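Cleavage and polyadenylation specificity factor 100 KD subunit (PDB 2XR1) probably terminates archaeal transcription as a homodimeric, two-zinc beta-CASP nuclease that cleaves nascent RNA and degrades it from 5' to 3'. Local coordinates at residues Arg273-Val277 against Thr304-Pro310; Ala337-Phe341 against Ala367-Arg373. All coordinates share one frame; numbering follows the deposited sequence.

Contact 1 (Arg273-Val277 against Thr304-Pro310)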
loop_
_atom_site.group_PDB
_atom_site.type_symbol
_atom_site.label_atom_id
_atom_site.label_comp_id
_atom_site.label_asym_id
_atom_site.label_seq_id
_atom_site.Cartn_x
_atom_site.Cartn_y
_atom_site.Cartn_z
ATOM N N ARG B 273 -1.243 -4.619 -29.082
ATOM C CA ARG B 273 -2.178 -3.554 -29.286
ATOM C C ARG B 273 -3.353 -4.072 -30.097
ATOM O O ARG B 273 -4.507 -3.917 -29.717
ATOM C CB ARG B 273 -1.481 -2.454 -30.045
ATOM C CG ARG B 273 -2.093 -1.114 -29.828
ATOM C CD ARG B 273 -2.858 -0.653 -30.985
ATOM N NE ARG B 273 -2.103 -0.547 -32.224
ATOM C CZ ARG B 273 -1.678 0.602 -32.769
ATOM N NH1 ARG B 273 -1.839 1.789 -32.151
ATOM N NH2 ARG B 273 -1.063 0.577 -33.952
ATOM N N ASP B 274 -3.037 -4.720 -31.208
ATOM C CA ASP B 274 -4.079 -5.195 -32.122
ATOM C C ASP B 274 -4.978 -6.268 -31.495
ATOM O O ASP B 274 -6.218 -6.228 -31.668
ATOM C CB ASP B 274 -3.429 -5.719 -33.392
ATOM C CG ASP B 274 -2.729 -4.613 -34.202
ATOM O OD1 ASP B 274 -2.963 -3.399 -33.931
ATOM O OD2 ASP B 274 -1.957 -4.962 -35.141
ATOM N N LEU B 275 -4.362 -7.202 -30.741
ATOM C CA LEU B 275 -5.090 -8.289 -30.109
ATOM C C LEU B 275 -5.975 -7.741 -29.016
ATOM O O LEU B 275 -7.127 -8.122 -28.927
ATOM C CB LEU B 275 -4.142 -9.346 -29.571
ATOM C CG LEU B 275 -3.375 -10.108 -30.655
ATOM C CD1 LEU B 275 -2.118 -10.854 -30.136
ATOM C CD2 LEU B 275 -4.353 -10.985 -31.388
ATOM N N MET B 276 -5.453 -6.813 -28.227
ATOM C CA MET B 276 -6.165 -6.216 -27.119
ATOM C C MET B 276 -7.478 -5.578 -27.594
ATOM O O MET B 276 -8.529 -5.737 -26.965
ATOM C CB MET B 276 -5.286 -5.150 -26.476
ATOM C CG MET B 276 -6.014 -4.215 -25.507
ATOM S SD MET B 276 -4.804 -3.293 -24.490
ATOM C CE MET B 276 -4.216 -2.055 -25.663
ATOM N N VAL B 277 -7.423 -4.834 -28.697
ATOM C CA VAL B 277 -8.639 -4.231 -29.230
ATOM C C VAL B 277 -9.638 -5.321 -29.649
ATOM O O VAL B 277 -10.838 -5.241 -29.360
ATOM C CB VAL B 277 -8.319 -3.261 -30.412
ATOM C CG1 VAL B 277 -9.560 -2.955 -31.265
ATOM C CG2 VAL B 277 -7.721 -1.966 -29.845
ATOM N N THR B 304 -9.015 3.902 -24.928
ATOM C CA THR B 304 -7.804 3.200 -24.582
ATOM C C THR B 304 -6.852 3.137 -25.773
ATOM O O THR B 304 -5.617 3.203 -25.585
ATOM C CB THR B 304 -8.092 1.748 -24.180
ATOM O OG1 THR B 304 -8.931 1.743 -23.030
ATOM C CG2 THR B 304 -6.830 0.977 -23.889
ATOM N N LEU B 305 -7.402 2.951 -26.978
ATOM C CA LEU B 305 -6.565 2.836 -28.161
ATOM C C LEU B 305 -5.912 4.186 -28.487
ATOM O O LEU B 305 -4.772 4.231 -28.905
ATOM C CB LEU B 305 -7.386 2.316 -29.343
ATOM C CG LEU B 305 -6.752 2.178 -30.721
ATOM C CD1 LEU B 305 -5.585 1.219 -30.694
ATOM C CD2 LEU B 305 -7.824 1.715 -31.721
ATOM N N LYS B 306 -6.638 5.287 -28.295
ATOM C CA LYS B 306 -6.091 6.635 -28.514
ATOM C C LYS B 306 -4.952 6.909 -27.563
ATOM O O LYS B 306 -4.120 7.777 -27.808
ATOM C CB LYS B 306 -7.150 7.711 -28.275
ATOM C CG LYS B 306 -8.051 7.905 -29.421
ATOM C CD LYS B 306 -8.967 9.120 -29.250
ATOM C CE LYS B 306 -10.249 8.783 -28.478
ATOM N NZ LYS B 306 -11.372 9.620 -28.889
ATOM N N HIS B 307 -4.921 6.183 -26.453
ATOM C CA HIS B 307 -3.845 6.344 -25.490
ATOM C C HIS B 307 -2.840 5.237 -25.559
ATOM O O HIS B 307 -1.949 5.186 -24.722
ATOM C CB HIS B 307 -4.434 6.424 -24.068
ATOM C CG HIS B 307 -5.202 7.676 -23.809
ATOM N ND1 HIS B 307 -6.443 7.906 -24.352
ATOM C CD2 HIS B 307 -4.898 8.773 -23.077
ATOM C CE1 HIS B 307 -6.872 9.105 -23.978
ATOM N NE2 HIS B 307 -5.958 9.648 -23.189
ATOM N N THR B 308 -2.943 4.330 -26.514
ATOM C CA THR B 308 -1.969 3.266 -26.560
ATOM C C THR B 308 -0.731 3.681 -27.371
ATOM O O THR B 308 -0.846 4.192 -28.493
ATOM C CB THR B 308 -2.542 1.971 -27.144
ATOM O OG1 THR B 308 -3.711 1.593 -26.414
ATOM C CG2 THR B 308 -1.524 0.826 -27.051
ATOM N N ILE B 309 0.448 3.409 -26.801
ATOM C CA ILE B 309 1.724 3.672 -27.461
ATOM C C ILE B 309 2.544 2.391 -27.623
ATOM O O ILE B 309 3.119 1.879 -26.684
ATOM C CB ILE B 309 2.527 4.724 -26.687
ATOM C CG1 ILE B 309 1.676 5.983 -26.444
ATOM C CG2 ILE B 309 3.774 5.060 -27.442
ATOM C CD1 ILE B 309 2.274 6.932 -25.429
ATOM N N PRO B 310 2.572 1.835 -28.815
ATOM C CA PRO B 310 3.303 0.576 -28.956
ATOM C C PRO B 310 4.779 0.761 -28.913
ATOM O O PRO B 310 5.245 1.740 -29.428
ATOM C CB PRO B 310 2.931 0.109 -30.355
ATOM C CG PRO B 310 2.471 1.388 -31.103
ATOM C CD PRO B 310 1.809 2.205 -30.041
#
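Arg-273 lays its aliphatic stem across Leu-305 and Thr-308. CG sits against the Thr-308 methyl, CG2, at 3.4 Å, and CD against Leu-305 CD1 at 3.3 Å, the arginine and leucine side chains crossing at about a right angle. Its chain leaves opposite the backbone N (chi1 -155°) and then bends at both chi2 and chi3, turning the guanidinium toward Asp-274 and Pro-310. Pro-310 lies over one face of it, with CD 4.2 Å from Arg-273 NH1, while NE makes a weak, long salt bridge of 3.4 Å with OD1 of the adjoining Asp-274.

One turn on, Val-277 meets the same leucine: its CG2 is 3.9 Å from Leu-305 CD1, so that one methyl touches both the valine and the arginine. Met-276 is nearly extended until its last bend at chi3, which brings CE tip to tip with Thr-308, 3.8 Å from OG1. That hydroxyl is turned back into its own segment, where OG1 donates to Thr-304 O at 2.6 Å from above the carbonyl plane, linking Thr-308 to Thr-304 four residues earlier. The polar end of Thr-304 itself bonds to Met-300 O. No hydrogen bond joins the two segments; apolar packing holds them.

This is the interior of a beta-alpha-beta crossover of the metallo-beta-lactamase fold: strand 266-268 leads into helix 270-290, helix 299-306 follows, and strand 308-310 returns parallel beside 266-268 at the sheet edge. Helix 146-157 packs on Leu-305 through Phe-154 and Met-155, and helix 254-259 lies against Thr-304.

Contact 2 (Ala337-Phe341 against Ala367-Arg373)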
loop_
_atom_site.group_PDB
_atom_site.type_symbol
_atom_site.label_atom_id
_atom_site.label_comp_id
_atom_site.label_asym_id
_atom_site.label_seq_id
_atom_site.Cartn_x
_atom_site.Cartn_y
_atom_site.Cartn_z
ATOM N N ALA B 337 5.401 -9.885 -23.724
ATOM C CA ALA B 337 6.642 -9.233 -23.351
ATOM C C ALA B 337 6.996 -9.537 -21.928
ATOM O O ALA B 337 6.169 -9.863 -21.111
ATOM C CB ALA B 337 6.578 -7.736 -23.585
ATOM N N ILE B 338 8.273 -9.502 -21.695
ATOM C CA ILE B 338 8.861 -9.455 -20.387
ATOM C C ILE B 338 9.220 -7.979 -20.201
ATOM O O ILE B 338 9.776 -7.339 -21.062
ATOM C CB ILE B 338 10.130 -10.362 -20.362
ATOM C CG1 ILE B 338 9.682 -11.822 -20.249
ATOM C CG2 ILE B 338 11.008 -9.978 -19.210
ATOM C CD1 ILE B 338 10.769 -12.735 -20.470
ATOM N N SER B 339 8.930 -7.440 -19.055
ATOM C CA SER B 339 9.054 -6.026 -18.856
ATOM C C SER B 339 10.191 -5.727 -17.921
ATOM O O SER B 339 10.134 -6.096 -16.777
ATOM C CB SER B 339 7.740 -5.537 -18.324
ATOM O OG SER B 339 6.767 -5.835 -19.332
ATOM N N HIS B 340 11.233 -5.103 -18.433
ATOM C CA HIS B 340 12.342 -4.673 -17.618
ATOM C C HIS B 340 12.252 -3.164 -17.290
ATOM O O HIS B 340 12.149 -2.325 -18.197
ATOM C CB HIS B 340 13.645 -4.988 -18.371
ATOM C CG HIS B 340 14.883 -4.601 -17.645
ATOM N ND1 HIS B 340 15.419 -3.338 -17.719
ATOM C CD2 HIS B 340 15.701 -5.311 -16.839
ATOM C CE1 HIS B 340 16.505 -3.282 -16.970
ATOM N NE2 HIS B 340 16.696 -4.465 -16.415
ATOM N N PHE B 341 12.308 -2.833 -16.013
ATOM C CA PHE B 341 12.245 -1.456 -15.549
ATOM C C PHE B 341 13.526 -1.055 -14.869
ATOM O O PHE B 341 13.916 -1.657 -13.850
ATOM C CB PHE B 341 11.146 -1.295 -14.534
ATOM C CG PHE B 341 9.787 -1.500 -15.084
ATOM C CD1 PHE B 341 9.083 -0.447 -15.621
ATOM C CD2 PHE B 341 9.190 -2.734 -15.052
ATOM C CE1 PHE B 341 7.830 -0.616 -16.070
ATOM C CE2 PHE B 341 7.911 -2.908 -15.537
ATOM C CZ PHE B 341 7.252 -1.852 -16.046
ATOM N N ALA B 367 11.463 -17.297 -23.843
ATOM C CA ALA B 367 11.446 -16.130 -23.012
ATOM C C ALA B 367 12.888 -15.698 -22.793
ATOM O O ALA B 367 13.788 -16.552 -22.740
ATOM C CB ALA B 367 10.742 -16.469 -21.674
ATOM N N VAL B 368 13.111 -14.398 -22.665
ATOM C CA VAL B 368 14.445 -13.839 -22.454
ATOM C C VAL B 368 14.716 -13.692 -20.950
ATOM O O VAL B 368 13.879 -13.212 -20.181
ATOM C CB VAL B 368 14.624 -12.446 -23.188
ATOM C CG1 VAL B 368 15.786 -11.595 -22.555
ATOM C CG2 VAL B 368 14.790 -12.661 -24.651
ATOM N N ASN B 369 15.902 -14.107 -20.532
ATOM C CA ASN B 369 16.364 -13.886 -19.168
ATOM C C ASN B 369 17.795 -13.332 -19.065
ATOM O O ASN B 369 18.464 -13.567 -18.079
ATOM C CB ASN B 369 16.186 -15.157 -18.355
ATOM C CG ASN B 369 17.033 -16.285 -18.823
ATOM O OD1 ASN B 369 17.725 -16.219 -19.875
ATOM N ND2 ASN B 369 17.008 -17.382 -18.019
ATOM N N LYS B 370 18.250 -12.589 -20.076
ATOM C CA LYS B 370 19.567 -11.899 -20.078
ATOM C C LYS B 370 19.257 -10.411 -20.071
ATOM O O LYS B 370 18.459 -9.967 -20.869
ATOM C CB LYS B 370 20.314 -12.224 -21.345
ATOM C CG LYS B 370 21.816 -12.322 -21.204
ATOM N N PHE B 371 19.798 -9.654 -19.138
ATOM C CA PHE B 371 19.490 -8.216 -19.063
ATOM C C PHE B 371 20.740 -7.509 -18.609
ATOM O O PHE B 371 21.582 -8.124 -18.029
ATOM C CB PHE B 371 18.342 -7.891 -18.079
ATOM C CG PHE B 371 17.166 -8.810 -18.165
ATOM C CD1 PHE B 371 16.198 -8.613 -19.097
ATOM C CD2 PHE B 371 17.026 -9.868 -17.274
ATOM C CE1 PHE B 371 15.074 -9.460 -19.159
ATOM C CE2 PHE B 371 15.956 -10.707 -17.329
ATOM C CZ PHE B 371 14.955 -10.506 -18.286
ATOM N N PRO B 372 20.875 -6.211 -18.868
ATOM C CA PRO B 372 22.130 -5.616 -18.404
ATOM C C PRO B 372 22.263 -5.719 -16.904
ATOM O O PRO B 372 23.373 -5.994 -16.448
ATOM C CB PRO B 372 22.027 -4.146 -18.856
ATOM C CG PRO B 372 21.047 -4.172 -19.989
ATOM C CD PRO B 372 20.057 -5.248 -19.621
ATOM N N ARG B 373 21.126 -5.518 -16.186
ATOM C CA ARG B 373 21.023 -5.673 -14.745
ATOM C C ARG B 373 19.614 -6.097 -14.300
ATOM O O ARG B 373 18.622 -5.793 -14.962
ATOM C CB ARG B 373 21.456 -4.381 -14.058
ATOM C CG ARG B 373 22.978 -4.316 -13.800
ATOM C CD ARG B 373 23.422 -3.179 -12.862
ATOM N NE ARG B 373 22.481 -2.897 -11.757
ATOM C CZ ARG B 373 22.507 -1.783 -11.014
ATOM N NH1 ARG B 373 23.441 -0.851 -11.215
ATOM N NH2 ARG B 373 21.589 -1.601 -10.054
#
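His-340 reaches out from strand 337-341 and gives its NE2 proton to the carbonyl O of Arg-373, 2.8 Å away. The bond is fairly straight (156° at the hydrogen), and the acceptor lies at the ring edge, in the imidazole plane, met nearly along its C=O direction. With CG opposite the backbone N (chi1 -180°), the imidazole extends from the strand to a carbonyl that marks the far end of segment 367-373.

The same ring runs past Phe-371 in the opposite sense. Their planes are 21° from parallel, but with centroids 5.6 Å apart the rings hardly overlap; the closest approach is His-340 CD2 to Phe-371 CB, at 3.9 Å. Two residues back along the strand, Ile-338 completes the tight, buried part. Its CG2 packs 4.1 Å from Phe-371 CZ, and its CD1 points on to Ala-367 CB at 3.9 Å and to the backbone of Val-368.

Toward solvent the contact thins out. The side chain of Val-368 lies at its margin, and Arg-373 contributes its carbonyl while its side chain leads off, NE forming a salt bridge with Glu-375 and NH2 bonding to Gly-346 O.

Segment 367-373 lies over one face of the second sheet of the metallo-beta-lactamase fold, among strands 323-329, 337-343 and 348-352, on its way from strand 348-352 to strand 376-380. His-328 of the neighbouring strand meets Phe-371 edge-to-face, and Tyr-592 of helix 586-594 packs on Ile-338, Ala-367 and Phe-371 while its OH bonds to Val-368 O.

In the fold
Contacts 1 and 2 follow one another along the chain, neither nesting nor crossing. After the KH domains, the chain enters the metallo-beta-lactamase part, passing zinc ligands His-245, His-247, Asp-249 and His-250 before contact 1. Contact 1 closes a largely helical loop of 26 residues at the edge of the first sheet. The chain then enters the second sheet, where His-332 follows strand 323-329 and precedes contact 2. Contact 2 closes a 25-residue loop holding strand 348-352 and the shared zinc ligand Asp-355. Their centres are 22 Å apart: contact 1 ties helices to one sheet's edge, contact 2 a connecting loop to the other's face, within one metallo-beta-lactamase domain.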